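Local coordinates for protein aldehyde dehydrogenase (Staphylococcus aureus, PDB 6K10) that oxidises 4,4'-diaponeurosporen-4-al to 4,4'-diaponeurosporenoic acid with NAD+, a step in the biosynthesis of the carotenoid staphyloxanthin, at residues D255-H260 / D265-A270; S303-A308 / E326-D331; A338-E343 / I348-T353. The protein carries 1 engineered substitution. All coordinates share one frame; numbering follows the deposited sequence.

Contact 1 (D255-H260 / D265-A270); sequences DYILVH and DDLITA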
loop_
_atom_site.group_PDB
_atom_site.type_symbol
_atom_site.label_atom_id
_atom_site.label_comp_id
_atom_site.label_asym_id
_atom_site.label_seq_id
_atom_site.Cartn_x
_atom_site.Cartn_y
_atom_site.Cartn_z
ATOM N N ASP A 255 -3.283 -2.640 -26.394
ATOM C CA ASP A 255 -2.507 -1.634 -27.104
ATOM C C ASP A 255 -1.962 -2.187 -28.416
ATOM O O ASP A 255 -2.159 -1.583 -29.473
ATOM C CB ASP A 255 -1.368 -1.109 -26.225
ATOM C CG ASP A 255 -0.630 0.050 -26.869
ATOM O OD1 ASP A 255 0.266 -0.195 -27.707
ATOM O OD2 ASP A 255 -0.969 1.214 -26.552
ATOM N N TYR A 256 -1.295 -3.338 -28.368
ATOM C CA TYR A 256 -0.731 -3.962 -29.556
ATOM C C TYR A 256 -0.862 -5.472 -29.446
ATOM O O TYR A 256 -1.111 -6.015 -28.369
ATOM C CB TYR A 256 0.737 -3.548 -29.767
ATOM C CG TYR A 256 1.667 -3.991 -28.656
ATOM C CD1 TYR A 256 1.885 -3.186 -27.545
ATOM C CD2 TYR A 256 2.342 -5.207 -28.725
ATOM C CE1 TYR A 256 2.733 -3.577 -26.530
ATOM C CE2 TYR A 256 3.196 -5.610 -27.710
ATOM C CZ TYR A 256 3.388 -4.791 -26.615
ATOM O OH TYR A 256 4.236 -5.182 -25.603
ATOM N N ILE A 257 -0.675 -6.146 -30.577
ATOM C CA ILE A 257 -0.820 -7.593 -30.670
ATOM C C ILE A 257 0.522 -8.207 -31.051
ATOM O O ILE A 257 1.192 -7.728 -31.973
ATOM C CB ILE A 257 -1.911 -7.988 -31.685
ATOM C CG1 ILE A 257 -3.257 -7.374 -31.286
ATOM C CG2 ILE A 257 -2.008 -9.514 -31.818
ATOM C CD1 ILE A 257 -4.467 -7.919 -32.047
ATOM N N LEU A 258 0.920 -9.245 -30.321
ATOM C CA LEU A 258 2.001 -10.146 -30.703
ATOM C C LEU A 258 1.332 -11.456 -31.088
ATOM O O LEU A 258 0.825 -12.171 -30.217
ATOM C CB LEU A 258 2.989 -10.347 -29.555
ATOM C CG LEU A 258 3.920 -9.188 -29.210
ATOM C CD1 LEU A 258 4.505 -9.406 -27.829
ATOM C CD2 LEU A 258 5.032 -9.035 -30.243
ATOM N N VAL A 259 1.293 -11.750 -32.388
ATOM C CA VAL A 259 0.623 -12.941 -32.898
ATOM C C VAL A 259 1.662 -13.860 -33.525
ATOM O O VAL A 259 2.606 -13.394 -34.171
ATOM C CB VAL A 259 -0.491 -12.586 -33.914
ATOM C CG1 VAL A 259 0.072 -11.890 -35.154
ATOM C CG2 VAL A 259 -1.290 -13.828 -34.305
ATOM N N HIS A 260 1.500 -15.164 -33.315
ATOM C CA HIS A 260 2.402 -16.115 -33.943
ATOM C C HIS A 260 2.280 -16.024 -35.459
ATOM O O HIS A 260 1.182 -15.879 -36.004
ATOM C CB HIS A 260 2.107 -17.539 -33.470
ATOM C CG HIS A 260 3.142 -18.533 -33.901
ATOM N ND1 HIS A 260 3.088 -19.187 -35.113
ATOM C CD2 HIS A 260 4.272 -18.963 -33.292
ATOM C CE1 HIS A 260 4.132 -19.989 -35.226
ATOM N NE2 HIS A 260 4.867 -19.870 -34.135
ATOM N N ASP A 265 -2.315 -13.881 -40.546
ATOM C CA ASP A 265 -3.279 -13.551 -41.589
ATOM C C ASP A 265 -4.680 -14.009 -41.207
ATOM O O ASP A 265 -5.667 -13.332 -41.519
ATOM C CB ASP A 265 -2.842 -14.165 -42.917
ATOM C CG ASP A 265 -1.590 -13.514 -43.469
ATOM O OD1 ASP A 265 -1.413 -12.292 -43.268
ATOM O OD2 ASP A 265 -0.777 -14.223 -44.098
ATOM N N ASP A 266 -4.787 -15.151 -40.524
ATOM C CA ASP A 266 -6.081 -15.572 -39.997
ATOM C C ASP A 266 -6.634 -14.546 -39.019
ATOM O O ASP A 266 -7.832 -14.235 -39.042
ATOM C CB ASP A 266 -5.958 -16.935 -39.314
ATOM C CG ASP A 266 -5.726 -18.066 -40.295
ATOM O OD1 ASP A 266 -6.209 -17.975 -41.443
ATOM O OD2 ASP A 266 -5.061 -19.050 -39.912
ATOM N N LEU A 267 -5.776 -14.009 -38.148
ATOM C CA LEU A 267 -6.238 -13.045 -37.155
ATOM C C LEU A 267 -6.702 -11.754 -37.811
ATOM O O LEU A 267 -7.741 -11.197 -37.436
ATOM C CB LEU A 267 -5.130 -12.760 -36.143
ATOM C CG LEU A 267 -5.522 -11.810 -35.011
ATOM C CD1 LEU A 267 -6.629 -12.421 -34.162
ATOM C CD2 LEU A 267 -4.314 -11.452 -34.164
ATOM N N ILE A 268 -5.942 -11.256 -38.788
ATOM C CA ILE A 268 -6.329 -10.030 -39.481
ATOM C C ILE A 268 -7.683 -10.209 -40.153
ATOM O O ILE A 268 -8.556 -9.335 -40.076
ATOM C CB ILE A 268 -5.243 -9.621 -40.491
ATOM C CG1 ILE A 268 -3.980 -9.183 -39.749
ATOM C CG2 ILE A 268 -5.750 -8.514 -41.402
ATOM C CD1 ILE A 268 -2.875 -8.715 -40.658
ATOM N N THR A 269 -7.880 -11.350 -40.815
ATOM C CA THR A 269 -9.161 -11.633 -41.455
ATOM C C THR A 269 -10.293 -11.638 -40.434
ATOM O O THR A 269 -11.354 -11.046 -40.663
ATOM C CB THR A 269 -9.092 -12.973 -42.189
ATOM O OG1 THR A 269 -8.198 -12.865 -43.303
ATOM C CG2 THR A 269 -10.472 -13.389 -42.685
ATOM N N ALA A 270 -10.077 -12.294 -39.291
ATOM C CA ALA A 270 -11.134 -12.403 -38.291
ATOM C C ALA A 270 -11.417 -11.061 -37.629
ATOM O O ALA A 270 -12.579 -10.729 -37.364
ATOM C CB ALA A 270 -10.761 -13.452 -37.243
#

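Contact 2 (S303-A308 / E326-D331); sequences SLLNSA and EPTLLD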
loop_
_atom_site.group_PDB
_atom_site.type_symbol
_atom_site.label_atom_id
_atom_site.label_comp_id
_atom_site.label_asym_id
_atom_site.label_seq_id
_atom_site.Cartn_x
_atom_site.Cartn_y
_atom_site.Cartn_z
ATOM N N SER A 303 -1.840 11.835 -36.412
ATOM C CA SER A 303 -0.404 11.844 -36.669
ATOM C C SER A 303 0.151 10.424 -36.671
ATOM O O SER A 303 0.974 10.070 -37.523
ATOM C CB SER A 303 0.313 12.705 -35.628
ATOM O OG SER A 303 1.684 12.864 -35.952
ATOM N N LEU A 304 -0.302 9.591 -35.730
ATOM C CA LEU A 304 0.117 8.194 -35.713
ATOM C C LEU A 304 -0.398 7.448 -36.939
ATOM O O LEU A 304 0.314 6.611 -37.507
ATOM C CB LEU A 304 -0.364 7.523 -34.426
ATOM C CG LEU A 304 0.390 7.945 -33.162
ATOM C CD1 LEU A 304 -0.402 7.599 -31.911
ATOM C CD2 LEU A 304 1.757 7.282 -33.123
ATOM N N LEU A 305 -1.637 7.731 -37.357
ATOM C CA LEU A 305 -2.159 7.150 -38.592
ATOM C C LEU A 305 -1.267 7.500 -39.775
ATOM O O LEU A 305 -0.953 6.643 -40.609
ATOM C CB LEU A 305 -3.584 7.642 -38.852
ATOM C CG LEU A 305 -4.788 6.956 -38.210
ATOM C CD1 LEU A 305 -6.065 7.663 -38.642
ATOM C CD2 LEU A 305 -4.840 5.484 -38.588
ATOM N N ASN A 306 -0.858 8.767 -39.865
ATOM C CA ASN A 306 0.006 9.196 -40.958
ATOM C C ASN A 306 1.342 8.466 -40.923
ATOM O O ASN A 306 1.887 8.105 -41.973
ATOM C CB ASN A 306 0.210 10.710 -40.891
ATOM C CG ASN A 306 1.113 11.227 -41.991
ATOM O OD1 ASN A 306 0.687 11.395 -43.133
ATOM N ND2 ASN A 306 2.370 11.486 -41.650
ATOM N N SER A 307 1.880 8.230 -39.724
ATOM C CA SER A 307 3.149 7.521 -39.600
ATOM C C SER A 307 3.040 6.071 -40.056
ATOM O O SER A 307 4.008 5.516 -40.588
ATOM C CB SER A 307 3.643 7.576 -38.154
ATOM O OG SER A 307 2.900 6.691 -37.330
ATOM N N ALA A 308 1.880 5.445 -39.857
ATOM C CA ALA A 308 1.673 4.040 -40.181
ATOM C C ALA A 308 0.856 3.848 -41.454
ATOM O O ALA A 308 0.248 2.788 -41.639
ATOM C CB ALA A 308 0.994 3.331 -39.010
ATOM N N GLU A 326 -11.690 5.931 -37.385
ATOM C CA GLU A 326 -12.188 4.597 -37.667
ATOM C C GLU A 326 -11.314 3.542 -36.990
ATOM O O GLU A 326 -10.104 3.733 -36.837
ATOM C CB GLU A 326 -12.204 4.370 -39.178
ATOM C CG GLU A 326 -12.877 3.095 -39.640
ATOM C CD GLU A 326 -12.764 2.900 -41.140
ATOM O OE1 GLU A 326 -13.532 2.086 -41.694
ATOM O OE2 GLU A 326 -11.907 3.558 -41.765
ATOM N N PRO A 327 -11.904 2.427 -36.555
ATOM C CA PRO A 327 -11.090 1.292 -36.109
ATOM C C PRO A 327 -10.076 0.909 -37.174
ATOM O O PRO A 327 -10.422 0.683 -38.335
ATOM C CB PRO A 327 -12.127 0.188 -35.885
ATOM C CG PRO A 327 -13.342 0.927 -35.470
ATOM C CD PRO A 327 -13.337 2.207 -36.283
ATOM N N THR A 328 -8.809 0.844 -36.773
ATOM C CA THR A 328 -7.707 0.699 -37.712
ATOM C C THR A 328 -6.783 -0.421 -37.265
ATOM O O THR A 328 -6.374 -0.466 -36.101
ATOM C CB THR A 328 -6.921 2.008 -37.833
ATOM O OG1 THR A 328 -7.811 3.065 -38.215
ATOM C CG2 THR A 328 -5.819 1.876 -38.871
ATOM N N LEU A 329 -6.454 -1.317 -38.193
ATOM C CA LEU A 329 -5.489 -2.383 -37.966
ATOM C C LEU A 329 -4.223 -2.093 -38.759
ATOM O O LEU A 329 -4.291 -1.628 -39.902
ATOM C CB LEU A 329 -6.059 -3.743 -38.382
ATOM C CG LEU A 329 -7.413 -4.157 -37.802
ATOM C CD1 LEU A 329 -7.804 -5.543 -38.300
ATOM C CD2 LEU A 329 -7.393 -4.117 -36.285
ATOM N N LEU A 330 -3.070 -2.374 -38.157
ATOM C CA LEU A 330 -1.776 -2.190 -38.801
ATOM C C LEU A 330 -1.027 -3.513 -38.849
ATOM O O LEU A 330 -1.032 -4.273 -37.876
ATOM C CB LEU A 330 -0.923 -1.158 -38.066
ATOM C CG LEU A 330 -1.517 0.215 -37.767
ATOM C CD1 LEU A 330 -0.548 0.999 -36.900
ATOM C CD2 LEU A 330 -1.828 0.964 -39.052
ATOM N N ASP A 331 -0.371 -3.775 -39.975
ATOM C CA ASP A 331 0.415 -4.981 -40.174
ATOM C C ASP A 331 1.874 -4.606 -40.409
ATOM O O ASP A 331 2.196 -3.458 -40.727
ATOM C CB ASP A 331 -0.127 -5.797 -41.355
ATOM C CG ASP A 331 0.375 -7.224 -41.365
ATOM O OD1 ASP A 331 1.030 -7.639 -40.384
ATOM O OD2 ASP A 331 0.108 -7.930 -42.358
#

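Contact 3 (A338-E343 / I348-T353); sequences AIMQEE and ILPILT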
loop_
_atom_site.group_PDB
_atom_site.type_symbol
_atom_site.label_atom_id
_atom_site.label_comp_id
_atom_site.label_asym_id
_atom_site.label_seq_id
_atom_site.Cartn_x
_atom_site.Cartn_y
_atom_site.Cartn_z
ATOM N N ALA A 338 6.504 4.388 -34.928
ATOM C CA ALA A 338 6.002 5.428 -34.036
ATOM C C ALA A 338 4.855 4.908 -33.182
ATOM O O ALA A 338 4.708 5.296 -32.017
ATOM C CB ALA A 338 5.557 6.645 -34.846
ATOM N N ILE A 339 4.040 4.012 -33.744
ATOM C CA ILE A 339 2.901 3.462 -33.021
ATOM C C ILE A 339 3.334 2.574 -31.858
ATOM O O ILE A 339 2.531 2.306 -30.957
ATOM C CB ILE A 339 1.990 2.699 -34.004
ATOM C CG1 ILE A 339 0.612 2.452 -33.390
ATOM C CG2 ILE A 339 2.632 1.388 -34.429
ATOM C CD1 ILE A 339 -0.241 3.693 -33.302
ATOM N N MET A 340 4.586 2.119 -31.839
ATOM C CA MET A 340 5.094 1.299 -30.748
ATOM C C MET A 340 5.933 2.094 -29.755
ATOM O O MET A 340 6.576 1.496 -28.884
ATOM C CB MET A 340 5.905 0.126 -31.300
ATOM C CG MET A 340 5.065 -0.921 -32.004
ATOM S SD MET A 340 3.736 -1.554 -30.959
ATOM C CE MET A 340 4.685 -2.284 -29.627
ATOM N N GLN A 341 5.939 3.424 -29.858
ATOM C CA GLN A 341 6.720 4.266 -28.967
ATOM C C GLN A 341 5.888 4.966 -27.903
ATOM O O GLN A 341 6.465 5.542 -26.973
ATOM C CB GLN A 341 7.490 5.328 -29.768
ATOM C CG GLN A 341 8.270 4.779 -30.945
ATOM C CD GLN A 341 9.230 3.677 -30.548
ATOM O OE1 GLN A 341 9.929 3.777 -29.540
ATOM N NE2 GLN A 341 9.264 2.612 -31.340
ATOM N N GLU A 342 4.562 4.943 -28.011
ATOM C CA GLU A 342 3.702 5.637 -27.064
ATOM C C GLU A 342 2.456 4.803 -26.804
ATOM O O GLU A 342 2.049 3.992 -27.640
ATOM C CB GLU A 342 3.303 7.031 -27.583
ATOM C CG GLU A 342 2.435 7.011 -28.840
ATOM C CD GLU A 342 1.929 8.389 -29.236
ATOM O OE1 GLU A 342 2.604 9.062 -30.047
ATOM O OE2 GLU A 342 0.856 8.802 -28.742
ATOM N N GLU A 343 1.864 5.000 -25.626
ATOM C CA GLU A 343 0.553 4.426 -25.355
ATOM C C GLU A 343 -0.453 5.005 -26.338
ATOM O O GLU A 343 -0.643 6.223 -26.400
ATOM C CB GLU A 343 0.133 4.711 -23.913
ATOM C CG GLU A 343 -1.241 4.157 -23.538
ATOM C CD GLU A 343 -1.521 4.228 -22.045
ATOM O OE1 GLU A 343 -0.683 4.785 -21.303
ATOM O OE2 GLU A 343 -2.576 3.717 -21.610
ATOM N N ILE A 348 -6.369 2.435 -32.818
ATOM C CA ILE A 348 -5.344 1.925 -33.718
ATOM C C ILE A 348 -4.747 0.684 -33.074
ATOM O O ILE A 348 -4.287 0.737 -31.926
ATOM C CB ILE A 348 -4.257 2.977 -33.999
ATOM C CG1 ILE A 348 -4.885 4.275 -34.508
ATOM C CG2 ILE A 348 -3.260 2.439 -35.009
ATOM C CD1 ILE A 348 -3.883 5.389 -34.731
ATOM N N LEU A 349 -4.753 -0.428 -33.803
ATOM C CA LEU A 349 -4.299 -1.712 -33.269
ATOM C C LEU A 349 -3.163 -2.266 -34.116
ATOM O O LEU A 349 -3.410 -2.888 -35.166
ATOM C CB LEU A 349 -5.459 -2.705 -33.208
ATOM C CG LEU A 349 -5.170 -4.032 -32.505
ATOM C CD1 LEU A 349 -4.766 -3.796 -31.054
ATOM C CD2 LEU A 349 -6.387 -4.933 -32.585
ATOM N N PRO A 350 -1.910 -2.067 -33.712
ATOM C CA PRO A 350 -0.786 -2.630 -34.470
ATOM C C PRO A 350 -0.622 -4.114 -34.186
ATOM O O PRO A 350 -0.840 -4.584 -33.067
ATOM C CB PRO A 350 0.422 -1.836 -33.957
ATOM C CG PRO A 350 0.015 -1.348 -32.610
ATOM C CD PRO A 350 -1.471 -1.166 -32.634
ATOM N N ILE A 351 -0.217 -4.850 -35.216
ATOM C CA ILE A 351 -0.071 -6.299 -35.147
ATOM C C ILE A 351 1.371 -6.649 -35.496
ATOM O O ILE A 351 1.826 -6.380 -36.615
ATOM C CB ILE A 351 -1.060 -7.009 -36.084
ATOM C CG1 ILE A 351 -2.498 -6.714 -35.649
ATOM C CG2 ILE A 351 -0.801 -8.507 -36.114
ATOM C CD1 ILE A 351 -3.538 -7.095 -36.674
ATOM N N LEU A 352 2.085 -7.234 -34.538
ATOM C CA LEU A 352 3.456 -7.688 -34.721
ATOM C C LEU A 352 3.503 -9.207 -34.638
ATOM O O LEU A 352 2.727 -9.825 -33.904
ATOM C CB LEU A 352 4.395 -7.093 -33.662
ATOM C CG LEU A 352 4.617 -5.579 -33.564
ATOM C CD1 LEU A 352 3.441 -4.864 -32.907
ATOM C CD2 LEU A 352 5.909 -5.288 -32.811
ATOM N N THR A 353 4.422 -9.810 -35.386
ATOM C CA THR A 353 4.555 -11.259 -35.404
ATOM C C THR A 353 5.746 -11.716 -34.572
ATOM O O THR A 353 6.719 -10.982 -34.385
ATOM C CB THR A 353 4.708 -11.789 -36.830
ATOM O OG1 THR A 353 5.952 -11.340 -37.379
ATOM C CG2 THR A 353 3.589 -11.290 -37.685
#

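Contact 1 (D255-H260 / D265-A270)
In the alpha/beta fold of the aldehyde dehydrogenase catalytic domain, strand 256-260 runs into helix 264-279, which packs back on the sheet through L267, set against I257 and V259. A single methyl does the work: L267 CD2 lies 3.8 Å from I257 CG2 and 3.8 Å from V259 CG2. The two strand residues, both directed at the helix, present these methyls differently. I257 and L267 reach toward each other tip to tip, and I257 CD1 adds a second touch on the same L267 methyl, whereas V259 and L267 lie alongside one another and run antiparallel. L267 holds its CG trans to the backbone N (chi1 -177°), which carries the branch out from the helix to the strand. V226 of the adjacent strand 223-226 also touches all three residues. On the helix, D265 O accepts both T269 N and, at 3.1 Å, T269 OG1; the two donors arrive from opposite faces of the carbonyl plane, a bond that turns the T269 hydroxyl back onto the helix backbone. Across the interface only aliphatic carbons meet, and all three side chains are buried; the join between helix and sheet rests on van der Waals contact and the burial of apolar surface.

Contact 2 (S303-A308 / E326-D331)
L305 meets T328, and A308 meets L330, with no aromatic ring in either pair; the flat groups here are peptide carbonyls. Above the plane of the E326 carbonyl sits T328 OG1, 44° out of it, donating a 2.8 Å hydrogen bond to E326 O. At the L304 carbonyl, S307 OG donates to L304 O at 2.6 Å, tilted 21° from the plane, and A308 N is a second donor to the same oxygen. The A308 carbonyl oxygen has L330 CD2 nearby, in plain van der Waals contact.

The first meeting pairs the end of L305 with the threonine: L305 CD2 is 3.7 Å from T328 CG2 and almost as near to T328 OG1, the two side chains crossing obliquely. Trans to its backbone N, T328 CG2 is offered to the helix, while the hydroxyl lies beside that N (chi1 -56°). Besides donating to E326 O, this buried hydroxyl is bonded to G316 N, which fixes its rotation.

The second meeting is closer. A308 CB points at the strand and is straddled by the fork of L330, with L330 CD1 at 3.5 Å and L330 CD2 at 3.7 Å from it. A308 is the first residue after helix 295-307 to leave helical geometry, and its methyl sits in this fork. I348 of the next strand touches both L305 and L330, and I312 also packs on L330. The whole is helix-on-sheet packing: the C-terminal end of helix 295-307 covers one face of strand 324-330, in the layered alpha/beta arrangement of the aldehyde dehydrogenase catalytic domain.

Contact 3 (A338-E343 / I348-T353)
Loop-to-sheet hydrophobic packing joins I339 and M340 to I348, P350 and L352, in the alpha/beta catalytic domain. The 3-10 turn 338-340 belongs to the connection between parallel strands 324-330 and 348-354, and it lies over the face of the second strand on which I348, P350 and L352 emerge. I339 is directed at that strand and divides its branches between two residues. Its CG1 is trans to the backbone N (chi1 -164°), sending I339 CD1 to within 3.7 Å of I348 CG2. Nearer the backbone, I339 CG1 is 3.9 Å from P350 CG and I339 CG2 is 3.9 Å from P350 CB, so two branches of the isoleucine bear on the proline ring. M340 starts off along the strand and then returns to it: bends at chi2 (-55°) and chi3 (-62°) fold the thioether back, and the sulfur meets P350 and L352. Y256 of strand 256-260 touches both M340 and P350, extending the apolar patch. The turn's polar backbone is met elsewhere: K221 NZ bonds to I339 O, and R367 NH2 to M340 O. All five touching residues are buried, and the last step of the row is made by the sulfur itself, M340 SD lying 3.9 Å from L352 CD1, with the two side chains alongside each other and pointing opposite ways.

How the contacts relate
All three contacts rest on one mixed sheet, in which parallel strand 348-354 lies between 256-260 and 324-330. Backbone bonds join them: I257 O to L352 N at 2.8 Å links contact 1 to contact 3, and T328 O to L349 N at 2.8 Å links contact 2 to contact 3. Helix 264-279 of contact 1 covers one face; helix 295-307 of contact 2 and turn 338-340 of contact 3 share the other, where L330 CD1 is 3.6 Å from I348 CG2. Centres of contacts 2 and 3 are about 9 Å apart. All lie away from the predicted active-site residues E217 and S251, the latter an engineered substitution in this structure.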